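Local coordinates for protein agmatine ureohydrolase (Thermoplasma volcanium GSS1, PDB 3PZL) that binds two manganese ions per subunit and, as a member of the arginase family, probably hydrolyses agmatine to putrescine and urea, at residues 198-202 / 203-207; 231-235 / 236-240; 252-255 / 256-260; 288-291 / 292-296. All coordinates share one frame; numbering follows the deposited sequence.

Contact 1: 198-202 / 203-207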
loop_
_atom_site.group_PDB
_atom_site.type_symbol
_atom_site.label_atom_id
_atom_site.label_comp_id
_atom_site.label_asym_id
_atom_site.label_seq_id
_atom_site.Cartn_x
_atom_site.Cartn_y
_atom_site.Cartn_z
ATOM N N SER B 198 -33.483 15.201 -15.634
ATOM C CA SER B 198 -32.471 16.119 -16.119
ATOM C C SER B 198 -31.072 15.552 -15.851
ATOM O O SER B 198 -30.677 15.371 -14.698
ATOM C CB SER B 198 -32.662 17.481 -15.449
ATOM O OG SER B 198 -32.276 18.530 -16.312
ATOM N N PHE B 199 -30.337 15.242 -16.916
ATOM C CA PHE B 199 -28.982 14.723 -16.762
ATOM C C PHE B 199 -28.016 15.749 -17.313
ATOM O O PHE B 199 -28.131 16.166 -18.459
ATOM C CB PHE B 199 -28.789 13.387 -17.502
ATOM C CG PHE B 199 -29.470 12.209 -16.853
ATOM C CD1 PHE B 199 -30.570 11.600 -17.453
ATOM C CD2 PHE B 199 -28.992 11.677 -15.648
ATOM C CE1 PHE B 199 -31.189 10.498 -16.851
ATOM C CE2 PHE B 199 -29.619 10.577 -15.041
ATOM C CZ PHE B 199 -30.705 9.986 -15.643
ATOM N N ILE B 200 -27.058 16.156 -16.500
ATOM C CA ILE B 200 -26.080 17.105 -16.957
ATOM C C ILE B 200 -24.706 16.467 -16.926
ATOM O O ILE B 200 -24.204 16.023 -15.863
ATOM C CB ILE B 200 -26.170 18.385 -16.148
ATOM C CG1 ILE B 200 -27.522 19.022 -16.411
ATOM C CG2 ILE B 200 -25.079 19.371 -16.540
ATOM C CD1 ILE B 200 -28.059 19.746 -15.233
ATOM N N SER B 201 -24.110 16.409 -18.115
ATOM C CA SER B 201 -22.832 15.758 -18.311
ATOM C C SER B 201 -21.693 16.553 -17.682
ATOM O O SER B 201 -21.718 17.774 -17.714
ATOM C CB SER B 201 -22.569 15.550 -19.810
ATOM O OG SER B 201 -22.144 16.761 -20.421
ATOM N N SER B 202 -20.682 15.858 -17.159
ATOM C CA SER B 202 -19.494 16.540 -16.676
ATOM C C SER B 202 -18.849 17.409 -17.752
ATOM O O SER B 202 -18.152 18.362 -17.439
ATOM C CB SER B 202 -18.477 15.539 -16.099
ATOM O OG SER B 202 -17.925 14.727 -17.110
ATOM N N PHE B 203 -19.082 17.065 -19.018
ATOM C CA PHE B 203 -18.628 17.865 -20.168
ATOM C C PHE B 203 -19.406 19.162 -20.335
ATOM O O PHE B 203 -18.801 20.209 -20.602
ATOM C CB PHE B 203 -18.699 17.049 -21.446
ATOM C CG PHE B 203 -18.071 15.687 -21.324
ATOM C CD1 PHE B 203 -16.687 15.549 -21.197
ATOM C CD2 PHE B 203 -18.858 14.532 -21.324
ATOM C CE1 PHE B 203 -16.105 14.301 -21.086
ATOM C CE2 PHE B 203 -18.254 13.270 -21.213
ATOM C CZ PHE B 203 -16.883 13.176 -21.098
ATOM N N ASP B 204 -20.733 19.089 -20.161
ATOM C CA ASP B 204 -21.579 20.292 -20.022
ATOM C C ASP B 204 -20.982 21.279 -19.017
ATOM O O ASP B 204 -20.752 22.456 -19.349
ATOM C CB ASP B 204 -23.008 19.936 -19.592
ATOM C CG ASP B 204 -23.809 19.288 -20.705
ATOM O OD1 ASP B 204 -23.457 19.484 -21.909
ATOM O OD2 ASP B 204 -24.790 18.568 -20.372
ATOM N N VAL B 205 -20.734 20.799 -17.801
ATOM C CA VAL B 205 -20.196 21.635 -16.750
ATOM C C VAL B 205 -18.862 22.255 -17.159
ATOM O O VAL B 205 -18.662 23.455 -17.022
ATOM C CB VAL B 205 -20.007 20.843 -15.439
ATOM C CG1 VAL B 205 -19.461 21.731 -14.362
ATOM C CG2 VAL B 205 -21.302 20.244 -15.005
ATOM N N LYS B 206 -17.956 21.429 -17.657
ATOM C CA LYS B 206 -16.606 21.871 -17.964
ATOM C C LYS B 206 -16.678 22.929 -19.077
ATOM O O LYS B 206 -15.844 23.829 -19.131
ATOM C CB LYS B 206 -15.721 20.636 -18.306
ATOM C CG LYS B 206 -14.256 20.882 -18.739
ATOM C CD LYS B 206 -13.436 21.659 -17.711
ATOM C CE LYS B 206 -12.221 22.366 -18.375
ATOM N NZ LYS B 206 -12.093 23.851 -17.902
ATOM N N LYS B 207 -17.707 22.835 -19.927
ATOM C CA LYS B 207 -17.974 23.844 -20.958
ATOM C C LYS B 207 -18.730 25.144 -20.524
ATOM O O LYS B 207 -18.333 26.251 -20.908
ATOM C CB LYS B 207 -18.727 23.188 -22.097
ATOM C CG LYS B 207 -19.158 24.139 -23.202
ATOM C CD LYS B 207 -19.876 23.370 -24.311
ATOM C CE LYS B 207 -20.040 24.226 -25.528
ATOM N NZ LYS B 207 -20.581 23.338 -26.574
#
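Ser201 and Asp204 meet where strand 198-201 turns into helix 202-220, the axes of 198-201 and 203-207 making an angle of 61°, with Val205 N bonded to Ser201 O and Lys206 N to Ser202 O at the start of the helix. Ser201 is the N-cap. Its OG, held between the backbone N and the carbonyl carbon (chi1 78°), reaches forward along the chain and accepts from Asp204 N at 2.7 Å in a nearly straight bond. The exchange is returned by Asp204, whose OD2 takes the N-H of Ser201 at 3.2 Å, the donor standing above the carboxylate plane. This reciprocal pair is a capping box. Serine suits the first place because its short hydroxyl can reach ahead to the N-H of Asp204 in the opening turn; aspartate suits the other because its carboxylate comes back to the N-cap and probably gains from the positive end of the helix dipole. Beside the box, Ile200 CG2 rests on Asp204 CB at 3.7 Å, the two side chains crossing at about a right angle, and it also meets Val205 CG2 at 4.2 Å, joining the end of the strand to the first helical turn. Ser202 OG lies 4.1 Å above the plane of the Phe203 ring, over its centre, while its hydrogen bond goes to Phe247 O. Phe203 also packs against Ser74 of a neighbouring subunit.

Contact 2: 231-235 / 236-240. With MN (manganese (II) ion), chain G.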
loop_
_atom_site.group_PDB
_atom_site.type_symbol
_atom_site.label_atom_id
_atom_site.label_comp_id
_atom_site.label_asym_id
_atom_site.label_seq_id
_atom_site.Cartn_x
_atom_site.Cartn_y
_atom_site.Cartn_z
ATOM N N ASP B 231 -18.306 9.496 -6.790
ATOM C CA ASP B 231 -17.625 9.245 -8.077
ATOM C C ASP B 231 -17.992 10.252 -9.207
ATOM O O ASP B 231 -17.379 10.251 -10.279
ATOM C CB ASP B 231 -17.874 7.810 -8.529
ATOM C CG ASP B 231 -19.299 7.571 -8.914
ATOM O OD1 ASP B 231 -20.170 8.439 -8.665
ATOM O OD2 ASP B 231 -19.578 6.519 -9.495
ATOM N N GLY B 232 -18.981 11.104 -8.969
ATOM C CA GLY B 232 -19.227 12.248 -9.849
ATOM C C GLY B 232 -18.048 13.210 -9.953
ATOM O O GLY B 232 -17.924 13.960 -10.910
ATOM N N ILE B 233 -17.172 13.162 -8.960
ATOM C CA ILE B 233 -16.003 13.997 -8.895
ATOM C C ILE B 233 -14.888 13.318 -9.658
ATOM O O ILE B 233 -14.876 12.109 -9.734
ATOM C CB ILE B 233 -15.624 14.215 -7.428
ATOM C CG1 ILE B 233 -16.844 14.817 -6.700
ATOM C CG2 ILE B 233 -14.346 15.115 -7.275
ATOM C CD1 ILE B 233 -16.600 15.252 -5.278
ATOM N N ASP B 234 -13.969 14.087 -10.256
ATOM C CA ASP B 234 -12.867 13.489 -11.029
ATOM C C ASP B 234 -11.912 12.746 -10.104
ATOM O O ASP B 234 -11.497 13.282 -9.092
ATOM C CB ASP B 234 -12.112 14.557 -11.861
ATOM C CG ASP B 234 -11.082 13.941 -12.813
ATOM O OD1 ASP B 234 -11.433 13.582 -13.974
ATOM O OD2 ASP B 234 -9.914 13.791 -12.379
ATOM N N PRO B 235 -11.545 11.517 -10.469
ATOM C CA PRO B 235 -10.647 10.662 -9.690
ATOM C C PRO B 235 -9.380 11.325 -9.131
ATOM O O PRO B 235 -8.785 10.794 -8.154
ATOM C CB PRO B 235 -10.283 9.572 -10.675
ATOM C CG PRO B 235 -11.505 9.458 -11.523
ATOM C CD PRO B 235 -12.025 10.838 -11.686
ATOM N N ALA B 236 -8.983 12.467 -9.696
ATOM C CA ALA B 236 -7.848 13.209 -9.131
ATOM C C ALA B 236 -8.144 13.752 -7.736
ATOM O O ALA B 236 -7.223 13.945 -6.934
ATOM C CB ALA B 236 -7.398 14.353 -10.037
ATOM N N TYR B 237 -9.415 14.033 -7.460
ATOM C CA TYR B 237 -9.812 14.664 -6.198
ATOM C C TYR B 237 -10.438 13.664 -5.265
ATOM O O TYR B 237 -10.337 13.814 -4.069
ATOM C CB TYR B 237 -10.781 15.805 -6.419
ATOM C CG TYR B 237 -10.302 16.882 -7.348
ATOM C CD1 TYR B 237 -9.399 17.847 -6.927
ATOM C CD2 TYR B 237 -10.771 16.950 -8.655
ATOM C CE1 TYR B 237 -8.980 18.851 -7.780
ATOM C CE2 TYR B 237 -10.365 17.961 -9.520
ATOM C CZ TYR B 237 -9.473 18.905 -9.079
ATOM O OH TYR B 237 -9.090 19.919 -9.941
ATOM N N ALA B 238 -11.060 12.637 -5.816
ATOM C CA ALA B 238 -11.646 11.543 -5.026
ATOM C C ALA B 238 -11.145 10.188 -5.570
ATOM O O ALA B 238 -11.891 9.472 -6.225
ATOM C CB ALA B 238 -13.168 11.612 -5.113
ATOM N N PRO B 239 -9.869 9.853 -5.352
ATOM C CA PRO B 239 -9.252 8.623 -5.883
ATOM C C PRO B 239 -9.909 7.315 -5.433
ATOM O O PRO B 239 -9.729 6.282 -6.078
ATOM C CB PRO B 239 -7.843 8.654 -5.274
ATOM C CG PRO B 239 -7.588 10.064 -4.928
ATOM C CD PRO B 239 -8.901 10.679 -4.605
ATOM N N ALA B 240 -10.627 7.344 -4.327
ATOM C CA ALA B 240 -11.042 6.114 -3.672
ATOM C C ALA B 240 -12.536 5.820 -3.866
ATOM O O ALA B 240 -13.138 5.091 -3.096
ATOM C CB ALA B 240 -10.723 6.203 -2.238
HETATM MN MN MN G . -22.119 6.710 -9.417
#
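Asp234 and Ala236 touch through a carboxylate-to-backbone bond: Asp234 OD2 accepts Ala236 N at 3.1 Å, the donor approaching from above the carboxylate plane. At the start of the segment Asp231 turns both carboxylate oxygens to a manganese ion, OD2 at 2.5 Å and OD1 at 2.7 Å, in a site completed by Asp144, His146 and Asp229. The Asp234 carboxylate reaches its donor because chi1 (-173°) sets CG opposite the backbone N, swinging it forward along the chain. Asp234 O takes Tyr237 N at 2.7 Å and, weakly, Ala238 N, so one aspartate grips three successive N-H groups of a tight turn. Its other oxygen, OD1, is tied to Gly248 N. The prolines suit this bend: Pro235, having no N-H, leaves no donor to satisfy, and Pro239 sets its ring against Pro235 O. Ile233 CG2 meets Tyr237 CB at 3.7 Å, the side chains crossing at about a right angle, and Ile233 CB lies 4.3 Å from Ala238 CB, where a small methyl fits. Tyr237 also reaches Asp234 of a neighbouring subunit. The loop follows strand 223-229, which ends in Asp229, and precedes helix 251-261; Ile233 touches Val254 of that helix and Leu285 of helix 281-303.

Contact 3: 252-255 / 256-260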
loop_
_atom_site.group_PDB
_atom_site.type_symbol
_atom_site.label_atom_id
_atom_site.label_comp_id
_atom_site.label_asym_id
_atom_site.label_seq_id
_atom_site.Cartn_x
_atom_site.Cartn_y
_atom_site.Cartn_z
ATOM N N THR B 252 -14.050 21.601 -6.274
ATOM C CA THR B 252 -14.716 22.902 -6.210
ATOM C C THR B 252 -16.104 22.992 -6.869
ATOM O O THR B 252 -16.933 23.792 -6.451
ATOM C CB THR B 252 -13.822 23.952 -6.838
ATOM O OG1 THR B 252 -13.267 23.425 -8.068
ATOM C CG2 THR B 252 -12.680 24.236 -5.858
ATOM N N ASP B 253 -16.365 22.195 -7.905
ATOM C CA ASP B 253 -17.675 22.260 -8.562
ATOM C C ASP B 253 -18.754 21.765 -7.601
ATOM O O ASP B 253 -19.856 22.307 -7.589
ATOM C CB ASP B 253 -17.743 21.469 -9.882
ATOM C CG ASP B 253 -16.982 22.139 -11.054
ATOM O OD1 ASP B 253 -16.930 23.403 -11.178
ATOM O OD2 ASP B 253 -16.423 21.364 -11.874
ATOM N N VAL B 254 -18.434 20.759 -6.788
ATOM C CA VAL B 254 -19.417 20.170 -5.924
ATOM C C VAL B 254 -19.607 21.089 -4.753
ATOM O O VAL B 254 -20.700 21.158 -4.178
ATOM C CB VAL B 254 -19.022 18.760 -5.488
ATOM C CG1 VAL B 254 -19.966 18.208 -4.466
ATOM C CG2 VAL B 254 -19.005 17.829 -6.688
ATOM N N ARG B 255 -18.556 21.830 -4.409
ATOM C CA ARG B 255 -18.596 22.704 -3.245
ATOM C C ARG B 255 -19.509 23.844 -3.564
ATOM O O ARG B 255 -20.335 24.225 -2.748
ATOM C CB ARG B 255 -17.191 23.200 -2.883
ATOM C CG ARG B 255 -17.119 24.266 -1.773
ATOM C CD ARG B 255 -15.699 24.834 -1.689
ATOM N NE ARG B 255 -15.513 25.886 -0.665
ATOM C CZ ARG B 255 -15.484 27.195 -0.937
ATOM N NH1 ARG B 255 -15.670 27.589 -2.178
ATOM N NH2 ARG B 255 -15.286 28.107 0.018
ATOM N N ARG B 256 -19.380 24.365 -4.775
ATOM C CA ARG B 256 -20.200 25.474 -5.225
ATOM C C ARG B 256 -21.650 25.045 -5.283
ATOM O O ARG B 256 -22.534 25.788 -4.912
ATOM C CB ARG B 256 -19.683 25.987 -6.580
ATOM C CG ARG B 256 -20.428 27.169 -7.149
ATOM C CD ARG B 256 -20.230 28.441 -6.351
ATOM N NE ARG B 256 -21.055 29.514 -6.888
ATOM C CZ ARG B 256 -21.139 30.736 -6.376
ATOM N NH1 ARG B 256 -20.468 31.040 -5.280
ATOM N NH2 ARG B 256 -21.936 31.636 -6.943
ATOM N N LEU B 257 -21.895 23.833 -5.731
ATOM C CA LEU B 257 -23.255 23.298 -5.748
ATOM C C LEU B 257 -23.897 23.303 -4.362
ATOM O O LEU B 257 -25.074 23.599 -4.217
ATOM C CB LEU B 257 -23.317 21.882 -6.357
ATOM C CG LEU B 257 -24.762 21.348 -6.556
ATOM C CD1 LEU B 257 -24.946 20.472 -7.726
ATOM C CD2 LEU B 257 -25.227 20.623 -5.359
ATOM N N ILE B 258 -23.107 22.999 -3.350
ATOM C CA ILE B 258 -23.593 22.880 -2.002
ATOM C C ILE B 258 -23.734 24.245 -1.366
ATOM O O ILE B 258 -24.789 24.577 -0.825
ATOM C CB ILE B 258 -22.666 21.968 -1.178
ATOM C CG1 ILE B 258 -22.643 20.552 -1.800
ATOM C CG2 ILE B 258 -23.107 21.922 0.270
ATOM C CD1 ILE B 258 -21.603 19.638 -1.265
ATOM N N GLU B 259 -22.659 25.024 -1.412
ATOM C CA GLU B 259 -22.650 26.443 -1.004
ATOM C C GLU B 259 -24.011 27.096 -1.382
ATOM O O GLU B 259 -24.739 27.601 -0.532
ATOM C CB GLU B 259 -21.537 27.119 -1.808
ATOM C CG GLU B 259 -20.776 28.198 -1.163
ATOM C CD GLU B 259 -19.807 28.894 -2.133
ATOM O OE1 GLU B 259 -20.100 29.030 -3.339
ATOM O OE2 GLU B 259 -18.726 29.319 -1.686
ATOM N N ARG B 260 -24.339 27.023 -2.673
ATOM C CA ARG B 260 -25.454 27.720 -3.271
ATOM C C ARG B 260 -26.843 27.131 -2.974
ATOM O O ARG B 260 -27.832 27.826 -3.090
ATOM C CB ARG B 260 -25.233 27.743 -4.780
ATOM C CG ARG B 260 -24.154 28.703 -5.260
ATOM C CD ARG B 260 -24.568 30.174 -5.128
ATOM N NE ARG B 260 -25.945 30.449 -5.559
ATOM C CZ ARG B 260 -26.392 30.353 -6.819
ATOM N NH1 ARG B 260 -25.594 29.960 -7.817
ATOM N NH2 ARG B 260 -27.665 30.622 -7.087
#
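Arg255 and Glu259 are one helical turn apart, and the arginine can be followed outward from the backbone. Its CB stays beside the peptide leading to Arg256 N, CG is anti to the backbone N (chi1 173°), and the chain runs extended to NE, carrying the guanidinium out across Glu259. There NH1 comes within 3.5 Å of Glu259 OE2; the planes are 60° apart and the oxygen lies well out of the guanidinium plane, so charge attraction rather than a directed N-H joins them. Glu259 OE1 forms a hydrogen-bonded salt bridge with Arg256 NH1 at 2.8 Å, met on its syn side though 33° out of the carboxylate plane. The result is an i to i+4 and i to i+3 salt-bridge network on helix 251-261, the helix of the beta-alpha-beta crossover from strand 223-229 to strand 265-271. Long flexible arginines suit this flank, since each also reaches beyond the helix: Arg256 NE to Asp211, and Arg255 in a cation-pi contact with Phe203 of a neighbouring subunit. Turned inward instead, Val254 CG1 meets Ile258 CD1 at 3.9 Å, branched aliphatic residues filling the face toward Val143 and helix 281-303. In the backbone, Glu259 N bonds Arg255 O at 2.8 Å.

Contact 4: 288-291 / 292-296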
loop_
_atom_site.group_PDB
_atom_site.type_symbol
_atom_site.label_atom_id
_atom_site.label_comp_id
_atom_site.label_asym_id
_atom_site.label_seq_id
_atom_site.Cartn_x
_atom_site.Cartn_y
_atom_site.Cartn_z
ATOM N N LYS B 288 -14.830 17.481 4.451
ATOM C CA LYS B 288 -14.868 18.898 4.126
ATOM C C LYS B 288 -16.211 19.301 3.477
ATOM O O LYS B 288 -16.847 20.273 3.844
ATOM C CB LYS B 288 -13.690 19.231 3.215
ATOM C CG LYS B 288 -13.405 20.659 3.076
ATOM C CD LYS B 288 -13.126 21.263 4.449
ATOM C CE LYS B 288 -13.489 22.718 4.452
ATOM N NZ LYS B 288 -12.859 23.392 5.629
ATOM N N LEU B 289 -16.662 18.504 2.525
ATOM C CA LEU B 289 -17.978 18.691 1.905
ATOM C C LEU B 289 -19.123 18.728 2.916
ATOM O O LEU B 289 -20.124 19.406 2.706
ATOM C CB LEU B 289 -18.231 17.595 0.878
ATOM C CG LEU B 289 -17.492 17.765 -0.452
ATOM C CD1 LEU B 289 -17.761 16.537 -1.305
ATOM C CD2 LEU B 289 -17.875 19.069 -1.189
ATOM N N LEU B 290 -18.975 18.010 4.023
ATOM C CA LEU B 290 -20.008 18.021 5.060
ATOM C C LEU B 290 -19.919 19.300 5.883
ATOM O O LEU B 290 -20.924 19.796 6.359
ATOM C CB LEU B 290 -19.878 16.776 5.954
ATOM C CG LEU B 290 -20.328 16.881 7.399
ATOM C CD1 LEU B 290 -21.822 16.873 7.403
ATOM C CD2 LEU B 290 -19.769 15.716 8.163
ATOM N N GLN B 291 -18.712 19.823 6.057
ATOM C CA GLN B 291 -18.552 21.079 6.752
ATOM C C GLN B 291 -19.183 22.155 5.913
ATOM O O GLN B 291 -19.934 22.993 6.417
ATOM C CB GLN B 291 -17.079 21.412 6.963
ATOM C CG GLN B 291 -16.437 20.690 8.122
ATOM C CD GLN B 291 -15.219 21.420 8.644
ATOM O OE1 GLN B 291 -14.417 21.991 7.876
ATOM N NE2 GLN B 291 -15.070 21.414 9.961
ATOM N N VAL B 292 -18.888 22.110 4.617
ATOM C CA VAL B 292 -19.371 23.104 3.680
ATOM C C VAL B 292 -20.905 23.188 3.651
ATOM O O VAL B 292 -21.474 24.274 3.583
ATOM C CB VAL B 292 -18.788 22.851 2.271
ATOM C CG1 VAL B 292 -19.631 23.501 1.177
ATOM C CG2 VAL B 292 -17.396 23.356 2.211
ATOM N N PHE B 293 -21.577 22.053 3.693
ATOM C CA PHE B 293 -23.018 22.077 3.709
ATOM C C PHE B 293 -23.559 22.779 4.945
ATOM O O PHE B 293 -24.366 23.710 4.831
ATOM C CB PHE B 293 -23.560 20.675 3.642
ATOM C CG PHE B 293 -25.017 20.593 3.869
ATOM C CD1 PHE B 293 -25.897 20.697 2.815
ATOM C CD2 PHE B 293 -25.520 20.408 5.130
ATOM C CE1 PHE B 293 -27.257 20.592 3.021
ATOM C CE2 PHE B 293 -26.887 20.322 5.339
ATOM C CZ PHE B 293 -27.751 20.400 4.287
ATOM N N ILE B 294 -23.120 22.346 6.123
ATOM C CA ILE B 294 -23.607 22.923 7.364
ATOM C C ILE B 294 -23.246 24.409 7.436
ATOM O O ILE B 294 -24.123 25.242 7.656
ATOM C CB ILE B 294 -23.089 22.125 8.624
ATOM C CG1 ILE B 294 -23.671 20.716 8.649
ATOM C CG2 ILE B 294 -23.428 22.815 9.902
ATOM C CD1 ILE B 294 -23.067 19.862 9.692
ATOM N N ALA B 295 -21.967 24.726 7.228
ATOM C CA ALA B 295 -21.473 26.083 7.383
ATOM C C ALA B 295 -22.178 27.050 6.455
ATOM O O ALA B 295 -22.644 28.091 6.891
ATOM C CB ALA B 295 -19.929 26.165 7.215
ATOM N N SER B 296 -22.258 26.728 5.176
ATOM C CA SER B 296 -22.855 27.672 4.238
ATOM C C SER B 296 -24.346 27.853 4.500
ATOM O O SER B 296 -24.915 28.914 4.219
ATOM C CB SER B 296 -22.646 27.241 2.800
ATOM O OG SER B 296 -23.401 26.085 2.552
#
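The Phe293 ring and the Gln291 amide are the flat groups here, and each extends from a turn in which Phe293 N bonds Leu289 O and Ala295 N bonds Gln291 O. Ile294 CG1 lies at the edge of the Phe293 ring, in its plane, while outside the segments the ring stacks with Phe268. With chi1 at 171°, Phe293 CG points back from the backbone N, which turns the aromatic group away from residues 288-291 and toward the sheet. The amide of Gln291 is fixed from both ends: its OE1 accepts from Lys288 NZ at 3.1 Å, nearly straight on to the carbonyl, and its NE2 gives hydrogen bonds to Glu69 O and Tyr65 OH. Glutamine suits this buried place because it offers both a donor and an acceptor without a charge. Lys288 NZ, also buried, forms a salt bridge with Glu72, which probably offsets its charge. Among the apolar residues Leu290 CD1 and Ile294 CD1 lie side by side at 4.0 Å, pointing the same way toward Ile118, and Val292 CG2 is 3.5 Å from Lys288 O. Val292 N closes its turn on Lys288 O at 2.9 Å. Ser296 OG bonds Val292 O at 2.8 Å, an oxygen that also takes Ser296 N, and a serine can thus bury its hydroxyl against its own helix while hydrogen-bonded to Ser262 OG. Helix 281-303 packs through Leu290, Phe293 and Ile294 on strand 116-121 and through Leu289 and Val292 on helix 251-261, flanking the central parallel sheet of the three-layer alpha/beta/alpha arginase fold.

Contact 1 joins a strand end to a helix, contacts 3 and 4 each lie within a helix, and contact 2 is on the loop that brings Asp231 to the manganese site. Contact 3 is central: it touches contact 1 through Val205 CG1 and Asp253 OD2 at 3.9 Å, contact 2 through Ile233 CG1 and Val254 CG2 at 3.7 Å, and contact 4 through Ile258 CG2 and Phe293 CA at 3.4 Å. Contacts 3 and 4 have centres 10 Å apart, whereas those of 1 and 4 are 23 Å apart. A manganese ion is about 12 Å from the side chains of Ser202 and Val254 and about 13 Å from that of Leu289; contact 2 alone supplies a ligand.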